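PDB 3PGV: haloacid dehalogenase-like hydrolase from Klebsiella pneumoniae subsp. pneumoniae, which probably acts as a magnesium-dependent phosphatase of the Cof family, within the haloacid dehalogenase-like hydrolase superfamily. Local coordinates for residues T83-R88 and V208-A213; H100-D105 and Q161-V166; V124-E129 and E157-G162; R190-F195 and E202-G207. All blocks are in the same frame, centred on the assembly; numbering follows the deposited sequence.

Contact 1: T83-R88 and V208-A213; sequences TSNGAR and VSKGHA
Lys210 NZ is gripped from several sides, while the chain that carries it passes Asn85. NZ forms salt bridges with Asp27, a calcium ligand, and with Asp237, and it bonds Ala60 O. It also pairs with a sulfonate oxygen of a bound buffer molecule. This fits the lysine of motif III in the HAD fold, which starts the helix 210-220 beside the metal site. The rest of the contact is the turn 83-88 laid against that helix start. The Lys210 chain, extended beyond CG, passes Asn85 at a slant, with Lys210 CE 3.4 Å from Asn85 OD1. That oxygen is held by Asn236 ND2. Gly86 comes close to the first turn of the helix, its CA 4.6 Å from Lys210 CA. The bare CA of Gly86 lies 3.6 Å from Ala213 CB and packs beside Ser209 O. Val208 covers the next peptide. Its CG1 is trans to the backbone N (chi1 171°), which lays this methyl 3.4 Å from Ala87 N and against Gly86 C. Ala87 CB is the apolar neighbour of the same methyl, with CB and Val208 CG1 4.0 Å apart. Within the turn, Thr83 O accepts from Gly86 N at 3.0 Å. Ala87 and Arg88 both face Thr83, a classic beta bulge where the chain enters strand 88-90. Ser209 takes the N-cap position of the helix. Its OG is 2.6 Å from His212 ND1, a hydrogen bond in which either could be the donor.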
loop_
_atom_site.group_PDB
_atom_site.type_symbol
_atom_site.label_atom_id
_atom_site.label_comp_id
_atom_site.label_asym_id
_atom_site.label_seq_id
_atom_site.Cartn_x
_atom_site.Cartn_y
_atom_site.Cartn_z
ATOM N N THR A 83 -5.001 3.683 1.765
ATOM C CA THR A 83 -3.986 3.330 2.772
ATOM C C THR A 83 -4.201 1.905 3.304
ATOM O O THR A 83 -5.179 1.255 2.933
ATOM C CB THR A 83 -3.931 4.372 3.889
ATOM O OG1 THR A 83 -5.199 4.425 4.552
ATOM C CG2 THR A 83 -3.513 5.757 3.384
ATOM N N SER A 84 -3.256 1.405 4.130
ATOM C CA SER A 84 -3.283 0.027 4.669
ATOM C C SER A 84 -3.588 -1.015 3.567
ATOM O O SER A 84 -4.347 -1.964 3.791
ATOM C CB SER A 84 -4.267 -0.091 5.834
ATOM O OG SER A 84 -3.813 0.619 6.975
ATOM N N ASN A 85 -2.980 -0.817 2.368
ATOM C CA ASN A 85 -3.094 -1.716 1.208
ATOM C C ASN A 85 -4.523 -1.933 0.757
ATOM O O ASN A 85 -4.875 -3.030 0.357
ATOM C CB ASN A 85 -2.397 -3.045 1.478
ATOM C CG ASN A 85 -0.923 -2.908 1.656
ATOM O OD1 ASN A 85 -0.218 -2.395 0.793
ATOM N ND2 ASN A 85 -0.413 -3.446 2.736
ATOM N N GLY A 86 -5.335 -0.878 0.805
ATOM C CA GLY A 86 -6.720 -0.942 0.344
ATOM C C GLY A 86 -7.751 -1.165 1.430
ATOM O O GLY A 86 -8.940 -1.189 1.143
ATOM N N ALA A 87 -7.315 -1.337 2.689
ATOM C CA ALA A 87 -8.260 -1.533 3.796
ATOM C C ALA A 87 -8.989 -0.229 4.123
ATOM O O ALA A 87 -10.082 -0.260 4.678
ATOM C CB ALA A 87 -7.532 -2.057 5.021
ATOM N N ARG A 88 -8.401 0.924 3.726
ATOM C CA ARG A 88 -8.994 2.232 3.968
ATOM C C ARG A 88 -8.964 3.082 2.696
ATOM O O ARG A 88 -8.000 3.024 1.929
ATOM C CB ARG A 88 -8.221 2.985 5.090
ATOM C CG ARG A 88 -8.242 2.320 6.476
ATOM C CD ARG A 88 -9.577 2.466 7.153
ATOM N NE ARG A 88 -9.529 2.084 8.568
ATOM C CZ ARG A 88 -9.679 0.837 9.009
ATOM N NH1 ARG A 88 -9.826 -0.166 8.148
ATOM N NH2 ARG A 88 -9.650 0.577 10.309
ATOM N N VAL A 208 -9.352 -7.508 -0.073
ATOM C CA VAL A 208 -8.757 -6.203 0.178
ATOM C C VAL A 208 -7.350 -6.158 -0.432
ATOM O O VAL A 208 -6.527 -7.017 -0.134
ATOM C CB VAL A 208 -8.729 -5.878 1.690
ATOM C CG1 VAL A 208 -7.900 -4.621 1.975
ATOM C CG2 VAL A 208 -10.136 -5.749 2.251
ATOM N N SER A 209 -7.112 -5.200 -1.331
ATOM C CA SER A 209 -5.803 -4.947 -1.943
ATOM C C SER A 209 -5.829 -3.561 -2.543
ATOM O O SER A 209 -6.906 -2.961 -2.638
ATOM C CB SER A 209 -5.489 -5.983 -3.031
ATOM O OG SER A 209 -6.206 -5.724 -4.225
ATOM N N LYS A 210 -4.661 -3.046 -2.983
ATOM C CA LYS A 210 -4.619 -1.742 -3.642
ATOM C C LYS A 210 -5.459 -1.754 -4.933
ATOM O O LYS A 210 -6.113 -0.752 -5.252
ATOM C CB LYS A 210 -3.181 -1.326 -3.952
ATOM C CG LYS A 210 -2.313 -1.118 -2.727
ATOM C CD LYS A 210 -0.964 -0.591 -3.137
ATOM C CE LYS A 210 0.004 -0.495 -1.998
ATOM N NZ LYS A 210 1.280 0.099 -2.435
ATOM N N GLY A 211 -5.478 -2.913 -5.619
ATOM C CA GLY A 211 -6.233 -3.110 -6.849
ATOM C C GLY A 211 -7.728 -3.087 -6.654
ATOM O O GLY A 211 -8.443 -2.465 -7.439
ATOM N N HIS A 212 -8.224 -3.783 -5.617
ATOM C CA HIS A 212 -9.658 -3.805 -5.321
ATOM C C HIS A 212 -10.119 -2.443 -4.829
ATOM O O HIS A 212 -11.220 -2.008 -5.179
ATOM C CB HIS A 212 -9.998 -4.893 -4.294
ATOM C CG HIS A 212 -9.746 -6.282 -4.792
ATOM N ND1 HIS A 212 -8.495 -6.877 -4.680
ATOM C CD2 HIS A 212 -10.583 -7.144 -5.418
ATOM C CE1 HIS A 212 -8.616 -8.072 -5.232
ATOM N NE2 HIS A 212 -9.853 -8.279 -5.689
ATOM N N ALA A 213 -9.249 -1.726 -4.063
ATOM C CA ALA A 213 -9.566 -0.378 -3.609
ATOM C C ALA A 213 -9.550 0.613 -4.784
ATOM O O ALA A 213 -10.432 1.480 -4.867
ATOM C CB ALA A 213 -8.593 0.056 -2.542
#

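Contact 2: H100-D105 and Q161-V166. With EDO (1,2-ethanediol), chain H.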
loop_
_atom_site.group_PDB
_atom_site.type_symbol
_atom_site.label_atom_id
_atom_site.label_comp_id
_atom_site.label_asym_id
_atom_site.label_seq_id
_atom_site.Cartn_x
_atom_site.Cartn_y
_atom_site.Cartn_z
ATOM N N HIS A 100 -12.323 -1.574 5.450
ATOM C CA HIS A 100 -12.514 -3.002 5.248
ATOM C C HIS A 100 -11.516 -3.786 6.076
ATOM O O HIS A 100 -10.344 -3.873 5.728
ATOM C CB HIS A 100 -12.445 -3.362 3.760
ATOM C CG HIS A 100 -13.527 -2.719 2.942
ATOM N ND1 HIS A 100 -13.362 -2.480 1.585
ATOM C CD2 HIS A 100 -14.736 -2.233 3.326
ATOM C CE1 HIS A 100 -14.496 -1.927 1.178
ATOM N NE2 HIS A 100 -15.357 -1.769 2.189
ATOM N N ASN A 101 -11.963 -4.260 7.232
ATOM C CA ASN A 101 -11.098 -4.869 8.226
ATOM C C ASN A 101 -11.026 -6.374 8.134
ATOM O O ASN A 101 -11.839 -6.998 7.466
ATOM C CB ASN A 101 -11.546 -4.435 9.637
ATOM C CG ASN A 101 -11.456 -2.963 9.851
ATOM O OD1 ASN A 101 -10.473 -2.321 9.489
ATOM N ND2 ASN A 101 -12.474 -2.395 10.456
ATOM N N LEU A 102 -10.040 -6.962 8.821
ATOM C CA LEU A 102 -9.887 -8.417 8.937
ATOM C C LEU A 102 -11.015 -8.996 9.775
ATOM O O LEU A 102 -11.450 -8.352 10.751
ATOM C CB LEU A 102 -8.547 -8.734 9.611
ATOM C CG LEU A 102 -7.335 -8.748 8.699
ATOM C CD1 LEU A 102 -6.060 -8.424 9.484
ATOM C CD2 LEU A 102 -7.205 -10.112 7.980
ATOM N N ASP A 103 -11.469 -10.234 9.443
ATOM C CA ASP A 103 -12.469 -10.930 10.268
ATOM C C ASP A 103 -11.916 -11.112 11.687
ATOM O O ASP A 103 -10.698 -11.336 11.860
ATOM C CB ASP A 103 -12.848 -12.289 9.653
ATOM C CG ASP A 103 -13.751 -12.194 8.428
ATOM O OD1 ASP A 103 -14.119 -11.052 8.043
ATOM O OD2 ASP A 103 -14.128 -13.266 7.879
ATOM N N ARG A 104 -12.784 -10.927 12.703
ATOM C CA ARG A 104 -12.393 -10.938 14.122
ATOM C C ARG A 104 -11.580 -12.181 14.517
ATOM O O ARG A 104 -10.559 -12.056 15.184
ATOM C CB ARG A 104 -13.630 -10.794 15.015
ATOM C CG ARG A 104 -13.314 -10.339 16.424
ATOM C CD ARG A 104 -14.557 -10.340 17.302
ATOM N NE ARG A 104 -14.266 -9.859 18.654
ATOM C CZ ARG A 104 -13.768 -10.623 19.623
ATOM N NH1 ARG A 104 -13.476 -11.905 19.388
ATOM N NH2 ARG A 104 -13.515 -10.106 20.817
ATOM N N ASP A 105 -12.045 -13.369 14.120
ATOM C CA ASP A 105 -11.378 -14.626 14.467
ATOM C C ASP A 105 -9.974 -14.693 13.867
ATOM O O ASP A 105 -9.057 -15.190 14.520
ATOM C CB ASP A 105 -12.221 -15.838 14.015
ATOM C CG ASP A 105 -12.443 -15.901 12.517
ATOM O OD1 ASP A 105 -12.824 -14.866 11.931
ATOM O OD2 ASP A 105 -12.204 -16.972 11.928
ATOM N N GLN A 161 -11.109 -6.153 16.835
ATOM C CA GLN A 161 -11.959 -5.403 15.916
ATOM C C GLN A 161 -11.310 -4.095 15.462
ATOM O O GLN A 161 -10.486 -3.540 16.182
ATOM C CB GLN A 161 -13.356 -5.177 16.508
ATOM C CG GLN A 161 -14.179 -6.471 16.521
ATOM C CD GLN A 161 -15.564 -6.295 17.047
ATOM O OE1 GLN A 161 -16.110 -7.178 17.704
ATOM N NE2 GLN A 161 -16.191 -5.179 16.723
ATOM N N GLY A 162 -11.602 -3.686 14.215
ATOM C CA GLY A 162 -11.049 -2.479 13.609
ATOM C C GLY A 162 -9.655 -2.693 13.053
ATOM O O GLY A 162 -8.890 -1.736 12.891
ATOM N N ILE A 163 -9.316 -3.945 12.723
ATOM C CA ILE A 163 -7.958 -4.271 12.256
ATOM C C ILE A 163 -7.834 -4.115 10.742
ATOM O O ILE A 163 -8.312 -4.959 10.007
ATOM C CB ILE A 163 -7.525 -5.695 12.734
ATOM C CG1 ILE A 163 -7.851 -5.933 14.254
ATOM C CG2 ILE A 163 -6.057 -5.981 12.400
ATOM C CD1 ILE A 163 -7.242 -4.920 15.221
ATOM N N SER A 164 -7.188 -3.027 10.279
ATOM C CA SER A 164 -6.984 -2.811 8.840
ATOM C C SER A 164 -5.928 -3.774 8.294
ATOM O O SER A 164 -6.058 -4.259 7.173
ATOM C CB SER A 164 -6.598 -1.359 8.561
ATOM O OG SER A 164 -5.483 -0.963 9.340
ATOM N N LYS A 165 -4.896 -4.073 9.096
ATOM C CA LYS A 165 -3.874 -5.039 8.718
ATOM C C LYS A 165 -3.011 -5.489 9.881
ATOM O O LYS A 165 -2.880 -4.782 10.873
ATOM C CB LYS A 165 -2.993 -4.520 7.562
ATOM C CG LYS A 165 -2.062 -3.394 7.933
ATOM C CD LYS A 165 -1.130 -3.085 6.776
ATOM C CE LYS A 165 -0.031 -2.149 7.169
ATOM N NZ LYS A 165 0.884 -1.875 6.047
ATOM N N VAL A 166 -2.440 -6.688 9.755
ATOM C CA VAL A 166 -1.416 -7.197 10.653
ATOM C C VAL A 166 -0.166 -7.418 9.802
ATOM O O VAL A 166 -0.281 -7.902 8.669
ATOM C CB VAL A 166 -1.855 -8.514 11.375
ATOM C CG1 VAL A 166 -0.709 -9.080 12.237
ATOM C CG2 VAL A 166 -3.109 -8.291 12.214
HETATM C C1 EDO H . -13.166 -11.821 4.158
HETATM O O1 EDO H . -13.065 -10.671 5.002
HETATM C C2 EDO H . -14.151 -12.834 4.757
HETATM O O2 EDO H . -15.487 -12.288 4.815
HETATM O O HOH W 1 -7.964 -5.530 5.766
HETATM O O HOH W 2 -14.147 -4.472 12.426
HETATM O O HOH W 3 -10.862 -6.725 12.834
HETATM O O HOH W 4 -14.176 -7.495 20.141
#
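In the domain built on the six-stranded sheet, consistent with the cap of Cof-type HAD enzymes, Leu102 leads into helix 104-110 and meets Ile163, on the chain leading to Val166. Leu102 N donates to Ile163 O at 2.9 Å. The bond is nearly straight, 168° at the hydrogen. Leu102 CD1 packs on two branched side chains. It lies 3.8 Å from Ile163 CG2, and Val166 CG2 meets the same methyl, Leu102 and Val166 crossing at about a right angle. Asn101 lies against the Gly162-Ile163 peptide, with ND2 3.5 Å from Gly162 CA and CB 3.3 Å from Ile163 O. Its OD1 is held by Arg88 NH1. Further out Arg104 meets Gln161. The bond from Arg104 NE to Gln161 OE1 is weak at 3.4 Å, and the guanidinium and amide planes stand 79° apart. A water also bridges the pair, taking a bond from Arg104 NH2 and giving one to Gln161 OE1. Two more waters join the backbones: one donates to His100 O and Ser164 O, the other donates to Leu102 O and accepts from Ile163 N. A 1,2-ethanediol, probably from the crystallisation liquor, donates to Asp103 OD1. Leu102 and Val166 both rest on Leu110 of helix 104-110, while Ile163 touches Ala107 of that helix and Val124 of strand 121-126.

Contact 3: V124-E129 and E157-G162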
loop_
_atom_site.group_PDB
_atom_site.type_symbol
_atom_site.label_atom_id
_atom_site.label_comp_id
_atom_site.label_asym_id
_atom_site.label_seq_id
_atom_site.Cartn_x
_atom_site.Cartn_y
_atom_site.Cartn_z
ATOM N N VAL A 124 0.308 -4.427 14.385
ATOM C CA VAL A 124 -1.128 -4.338 14.133
ATOM C C VAL A 124 -1.543 -2.870 13.918
ATOM O O VAL A 124 -1.181 -2.005 14.720
ATOM C CB VAL A 124 -1.933 -4.972 15.320
ATOM C CG1 VAL A 124 -3.431 -4.832 15.104
ATOM C CG2 VAL A 124 -1.550 -6.430 15.536
ATOM N N TYR A 125 -2.333 -2.599 12.861
ATOM C CA TYR A 125 -2.992 -1.300 12.716
ATOM C C TYR A 125 -4.447 -1.460 13.098
ATOM O O TYR A 125 -5.197 -2.121 12.381
ATOM C CB TYR A 125 -2.882 -0.746 11.285
ATOM C CG TYR A 125 -1.512 -0.206 10.914
ATOM C CD1 TYR A 125 -0.548 0.048 11.892
ATOM C CD2 TYR A 125 -1.207 0.127 9.595
ATOM C CE1 TYR A 125 0.711 0.536 11.555
ATOM C CE2 TYR A 125 0.047 0.615 9.243
ATOM C CZ TYR A 125 1.004 0.826 10.226
ATOM O OH TYR A 125 2.249 1.319 9.875
ATOM N N ARG A 126 -4.813 -0.997 14.306
ATOM C CA ARG A 126 -6.189 -1.014 14.774
ATOM C C ARG A 126 -6.706 0.394 14.761
ATOM O O ARG A 126 -6.246 1.226 15.559
ATOM C CB ARG A 126 -6.279 -1.591 16.191
ATOM C CG ARG A 126 -7.706 -1.683 16.690
ATOM C CD ARG A 126 -7.798 -2.270 18.078
ATOM N NE ARG A 126 -9.189 -2.508 18.449
ATOM C CZ ARG A 126 -10.008 -1.564 18.900
ATOM N NH1 ARG A 126 -9.575 -0.322 19.058
ATOM N NH2 ARG A 126 -11.266 -1.855 19.191
ATOM N N GLU A 127 -7.631 0.698 13.824
ATOM C CA GLU A 127 -8.160 2.059 13.642
ATOM C C GLU A 127 -7.000 3.052 13.474
ATOM O O GLU A 127 -6.167 2.855 12.596
ATOM C CB GLU A 127 -9.103 2.471 14.810
ATOM C CG GLU A 127 -10.268 1.507 15.060
ATOM C CD GLU A 127 -11.314 1.400 13.960
ATOM O OE1 GLU A 127 -11.108 1.979 12.868
ATOM O OE2 GLU A 127 -12.339 0.721 14.192
ATOM N N ASP A 128 -6.890 4.049 14.366
ATOM C CA ASP A 128 -5.815 5.045 14.294
ATOM C C ASP A 128 -4.622 4.694 15.181
ATOM O O ASP A 128 -3.754 5.538 15.403
ATOM C CB ASP A 128 -6.350 6.444 14.633
ATOM C CG ASP A 128 -7.133 7.088 13.509
ATOM O OD1 ASP A 128 -6.975 6.638 12.324
ATOM O OD2 ASP A 128 -7.813 8.109 13.770
ATOM N N GLU A 129 -4.550 3.449 15.650
ATOM C CA GLU A 129 -3.449 3.039 16.527
ATOM C C GLU A 129 -2.555 1.973 15.927
ATOM O O GLU A 129 -3.008 1.140 15.138
ATOM C CB GLU A 129 -3.966 2.592 17.896
ATOM C CG GLU A 129 -4.568 3.716 18.719
ATOM C CD GLU A 129 -4.918 3.303 20.133
ATOM O OE1 GLU A 129 -5.601 2.264 20.296
ATOM O OE2 GLU A 129 -4.497 4.008 21.080
ATOM N N GLU A 157 -4.551 -9.002 25.377
ATOM C CA GLU A 157 -4.923 -7.650 25.773
ATOM C C GLU A 157 -5.231 -6.691 24.580
ATOM O O GLU A 157 -5.477 -5.504 24.801
ATOM C CB GLU A 157 -3.911 -7.050 26.799
ATOM C CG GLU A 157 -2.690 -6.373 26.208
ATOM C CD GLU A 157 -1.712 -5.846 27.249
ATOM O OE1 GLU A 157 -1.776 -6.303 28.416
ATOM O OE2 GLU A 157 -0.834 -5.033 26.878
ATOM N N LEU A 158 -5.279 -7.218 23.337
ATOM C CA LEU A 158 -5.614 -6.373 22.175
ATOM C C LEU A 158 -6.962 -6.776 21.542
ATOM O O LEU A 158 -7.172 -7.952 21.238
ATOM C CB LEU A 158 -4.476 -6.397 21.123
ATOM C CG LEU A 158 -4.690 -5.528 19.864
ATOM C CD1 LEU A 158 -4.870 -4.071 20.220
ATOM C CD2 LEU A 158 -3.547 -5.698 18.886
ATOM N N ASP A 159 -7.867 -5.788 21.339
ATOM C CA ASP A 159 -9.182 -6.024 20.744
ATOM C C ASP A 159 -9.072 -6.376 19.255
ATOM O O ASP A 159 -8.507 -5.593 18.468
ATOM C CB ASP A 159 -10.104 -4.811 20.936
ATOM C CG ASP A 159 -11.519 -5.065 20.453
ATOM O OD1 ASP A 159 -12.208 -5.897 21.060
ATOM O OD2 ASP A 159 -11.915 -4.457 19.452
ATOM N N PRO A 160 -9.680 -7.525 18.827
ATOM C CA PRO A 160 -9.532 -7.942 17.421
ATOM C C PRO A 160 -10.501 -7.275 16.440
ATOM O O PRO A 160 -10.605 -7.719 15.295
ATOM C CB PRO A 160 -9.693 -9.462 17.480
ATOM C CG PRO A 160 -10.499 -9.718 18.695
ATOM C CD PRO A 160 -10.358 -8.561 19.637
ATOM N N GLN A 161 -11.109 -6.153 16.835
ATOM C CA GLN A 161 -11.959 -5.403 15.916
ATOM C C GLN A 161 -11.310 -4.095 15.462
ATOM O O GLN A 161 -10.486 -3.540 16.182
ATOM C CB GLN A 161 -13.356 -5.177 16.508
ATOM C CG GLN A 161 -14.179 -6.471 16.521
ATOM C CD GLN A 161 -15.564 -6.295 17.047
ATOM O OE1 GLN A 161 -16.110 -7.178 17.704
ATOM N NE2 GLN A 161 -16.191 -5.179 16.723
ATOM N N GLY A 162 -11.602 -3.686 14.215
ATOM C CA GLY A 162 -11.049 -2.479 13.609
ATOM C C GLY A 162 -9.655 -2.693 13.053
ATOM O O GLY A 162 -8.890 -1.736 12.891
#
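Arg126 ends strand 121-126, and its CB points toward the loop 157-162. Arg126 also begins a type II' turn that runs to Glu129 and joins strands 121-126 and 129-132 as a beta hairpin. CG is anti to the backbone N (chi1 -177°), and the chain stays extended to NE, which carries the guanidinium across the loop to Asp159. CG is 3.4 Å from Gln161 O. CD sits 3.4 Å from Asp159 O and also touches Leu158 CD1. NE gives a weak bond to Asp159 O at 3.2 Å. At the tip Arg126 NH2 makes a salt bridge with Asp159 OD2 at 2.7 Å, and this oxygen lies at the guanidinium edge. The two planes are 72° apart. Asp159 OD2 is used twice: Gln161 N reaches it from the opposite face of the carboxylate, an Asx turn, which probably helps to fix the carboxylate. Beside this, Glu127 N donates to Gly162 O at 2.9 Å. Gly162 has a positive phi, and its CA lies next to Glu127 OE2. On the buried side Val124 and Leu158 meet tip to tip, with Val124 CG1 3.9 Å from Leu158 CD2.

Contact 4: R190-F195 and E202-G207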
loop_
_atom_site.group_PDB
_atom_site.type_symbol
_atom_site.label_atom_id
_atom_site.label_comp_id
_atom_site.label_asym_id
_atom_site.label_seq_id
_atom_site.Cartn_x
_atom_site.Cartn_y
_atom_site.Cartn_z
ATOM N N ARG A 190 -10.089 -15.922 2.694
ATOM C CA ARG A 190 -10.407 -15.053 3.834
ATOM C C ARG A 190 -9.311 -14.012 4.145
ATOM O O ARG A 190 -9.562 -13.062 4.899
ATOM C CB ARG A 190 -10.725 -15.883 5.077
ATOM C CG ARG A 190 -11.914 -16.801 4.914
ATOM C CD ARG A 190 -12.308 -17.416 6.238
ATOM N NE ARG A 190 -12.819 -16.405 7.166
ATOM C CZ ARG A 190 -12.764 -16.514 8.486
ATOM N NH1 ARG A 190 -12.181 -17.563 9.047
ATOM N NH2 ARG A 190 -13.232 -15.551 9.254
ATOM N N VAL A 191 -8.107 -14.189 3.580
ATOM C CA VAL A 191 -6.996 -13.250 3.794
ATOM C C VAL A 191 -6.342 -12.867 2.476
ATOM O O VAL A 191 -6.393 -13.628 1.505
ATOM C CB VAL A 191 -5.911 -13.797 4.806
ATOM C CG1 VAL A 191 -6.472 -13.921 6.215
ATOM C CG2 VAL A 191 -5.311 -15.132 4.325
ATOM N N ASN A 192 -5.695 -11.709 2.456
ATOM C CA ASN A 192 -4.784 -11.335 1.412
ATOM C C ASN A 192 -3.408 -11.181 2.057
ATOM O O ASN A 192 -3.196 -10.255 2.863
ATOM C CB ASN A 192 -5.198 -10.035 0.724
ATOM C CG ASN A 192 -4.126 -9.516 -0.245
ATOM O OD1 ASN A 192 -3.295 -10.279 -0.777
ATOM N ND2 ASN A 192 -4.098 -8.214 -0.461
ATOM N N VAL A 193 -2.510 -12.147 1.800
ATOM C CA VAL A 193 -1.162 -12.110 2.338
ATOM C C VAL A 193 -0.214 -11.536 1.288
ATOM O O VAL A 193 -0.144 -12.052 0.172
ATOM C CB VAL A 193 -0.710 -13.515 2.837
ATOM C CG1 VAL A 193 0.698 -13.465 3.423
ATOM C CG2 VAL A 193 -1.693 -14.072 3.856
ATOM N N SER A 194 0.485 -10.446 1.623
ATOM C CA SER A 194 1.447 -9.840 0.696
ATOM C C SER A 194 2.676 -9.330 1.398
ATOM O O SER A 194 2.562 -8.651 2.423
ATOM C CB SER A 194 0.801 -8.691 -0.080
ATOM O OG SER A 194 -0.214 -9.143 -0.956
ATOM N N PHE A 195 3.858 -9.523 0.778
ATOM C CA PHE A 195 5.065 -8.825 1.216
ATOM C C PHE A 195 4.991 -7.379 0.708
ATOM O O PHE A 195 4.461 -7.144 -0.371
ATOM C CB PHE A 195 6.330 -9.489 0.628
ATOM C CG PHE A 195 6.838 -10.697 1.373
ATOM C CD1 PHE A 195 7.721 -10.556 2.440
ATOM C CD2 PHE A 195 6.522 -11.979 0.946
ATOM C CE1 PHE A 195 8.222 -11.667 3.097
ATOM C CE2 PHE A 195 7.024 -13.090 1.608
ATOM C CZ PHE A 195 7.868 -12.930 2.680
ATOM N N GLU A 202 2.703 -8.777 5.143
ATOM C CA GLU A 202 1.446 -8.142 5.547
ATOM C C GLU A 202 0.227 -8.990 5.302
ATOM O O GLU A 202 0.181 -9.768 4.333
ATOM C CB GLU A 202 1.295 -6.775 4.869
ATOM C CG GLU A 202 2.584 -5.965 4.904
ATOM C CD GLU A 202 2.443 -4.483 4.655
ATOM O OE1 GLU A 202 1.295 -3.986 4.629
ATOM O OE2 GLU A 202 3.484 -3.800 4.619
ATOM N N VAL A 203 -0.798 -8.833 6.176
ATOM C CA VAL A 203 -2.054 -9.572 6.043
ATOM C C VAL A 203 -3.222 -8.631 6.115
ATOM O O VAL A 203 -3.395 -7.933 7.114
ATOM C CB VAL A 203 -2.192 -10.735 7.084
ATOM C CG1 VAL A 203 -3.432 -11.577 6.790
ATOM C CG2 VAL A 203 -0.942 -11.610 7.103
HETATM N N MSE A 204 -4.031 -8.603 5.052
HETATM C CA MSE A 204 -5.274 -7.838 5.000
HETATM C C MSE A 204 -6.431 -8.818 4.815
HETATM O O MSE A 204 -6.199 -10.000 4.547
HETATM C CB MSE A 204 -5.251 -6.826 3.821
HETATM C CG MSE A 204 -4.410 -5.578 4.081
HETATM SE SE MSE A 204 -2.497 -5.916 4.165
HETATM C CE MSE A 204 -2.210 -6.819 2.392
ATOM N N ALA A 205 -7.684 -8.334 4.933
ATOM C CA ALA A 205 -8.869 -9.197 4.721
ATOM C C ALA A 205 -8.913 -9.649 3.290
ATOM O O ALA A 205 -8.399 -8.955 2.410
ATOM C CB ALA A 205 -10.141 -8.427 5.054
ATOM N N GLY A 206 -9.510 -10.814 3.049
ATOM C CA GLY A 206 -9.701 -11.311 1.698
ATOM C C GLY A 206 -10.562 -10.364 0.895
ATOM O O GLY A 206 -11.571 -9.854 1.400
ATOM N N GLY A 207 -10.115 -10.049 -0.306
ATOM C CA GLY A 207 -10.808 -9.096 -1.154
ATOM C C GLY A 207 -10.318 -7.678 -0.945
ATOM O O GLY A 207 -10.803 -6.747 -1.583
#
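Asn192 and Met204, and Ser194 and Glu202, make the tightly bonded part of this contact. Asn192 N donates to Met204 O at 2.7 Å, almost straight at 177°. Met204 N returns a bond to Asn192 O. One pair on, Ser194 N donates to Glu202 O at 2.8 Å, and Glu202 N to Ser194 O at 2.7 Å. Glu202 CB presses on the same carbonyl, 3.3 Å from Ser194 O. Both residues of this pair are buried. The selenomethionine Met204 bends at chi2 and chi3 (69° and 55°), which turns its methyl back over the neighbouring strand. CE ends 3.7 Å from Asn192 ND2, whose amide bonds Val208 O. Strands 191-195 and 200-205 form an antiparallel beta hairpin, with 191-195 at the edge of the six-stranded sheet. On one face lie Asn192, Ser194, Glu202 and Met204. Here Glu202 OE1 makes a salt bridge with Lys165. On the other face Val203 CG1 meets Val191 CB at 3.9 Å and Val203 CG2 meets Val193 CG2. These valines are covered by helices 104-110 and 173-187. The ladder slackens toward Arg190 and Gly206, which are partly exposed. Gly206 N gives only a weak bond to Arg190 O, and the side chains of Val191 and Ala205 diverge. Gly207 beyond them is exposed. Arg190 CB points away from the partner strand, and Arg190 NH2 forms salt bridges with Asp103 and Asp105.

Overall arrangement
Contact 1 opens first, at 83-88, and closes a long loop when the chain returns at 208-213, so the other three lie nested within it. Contact 2 opens at 100-105 and closes at 161-166. Contact 3 opens later, at 124-129, and closes at 157-162, overlapping the second segment of contact 2 in Gln161 and Gly162. Contact 4 follows in series and closes the short hairpin 190-195 to 202-207. None of the loops cross. Contacts 2, 3 and 4 all reach the six-stranded sheet. Contact 1 joins the turn after strand 80-83 of the eight-stranded sheet to helix 210-220. The backbones of Ala87 and His100 link contacts 1 and 2, and Val166 and Val203 link contacts 2 and 4.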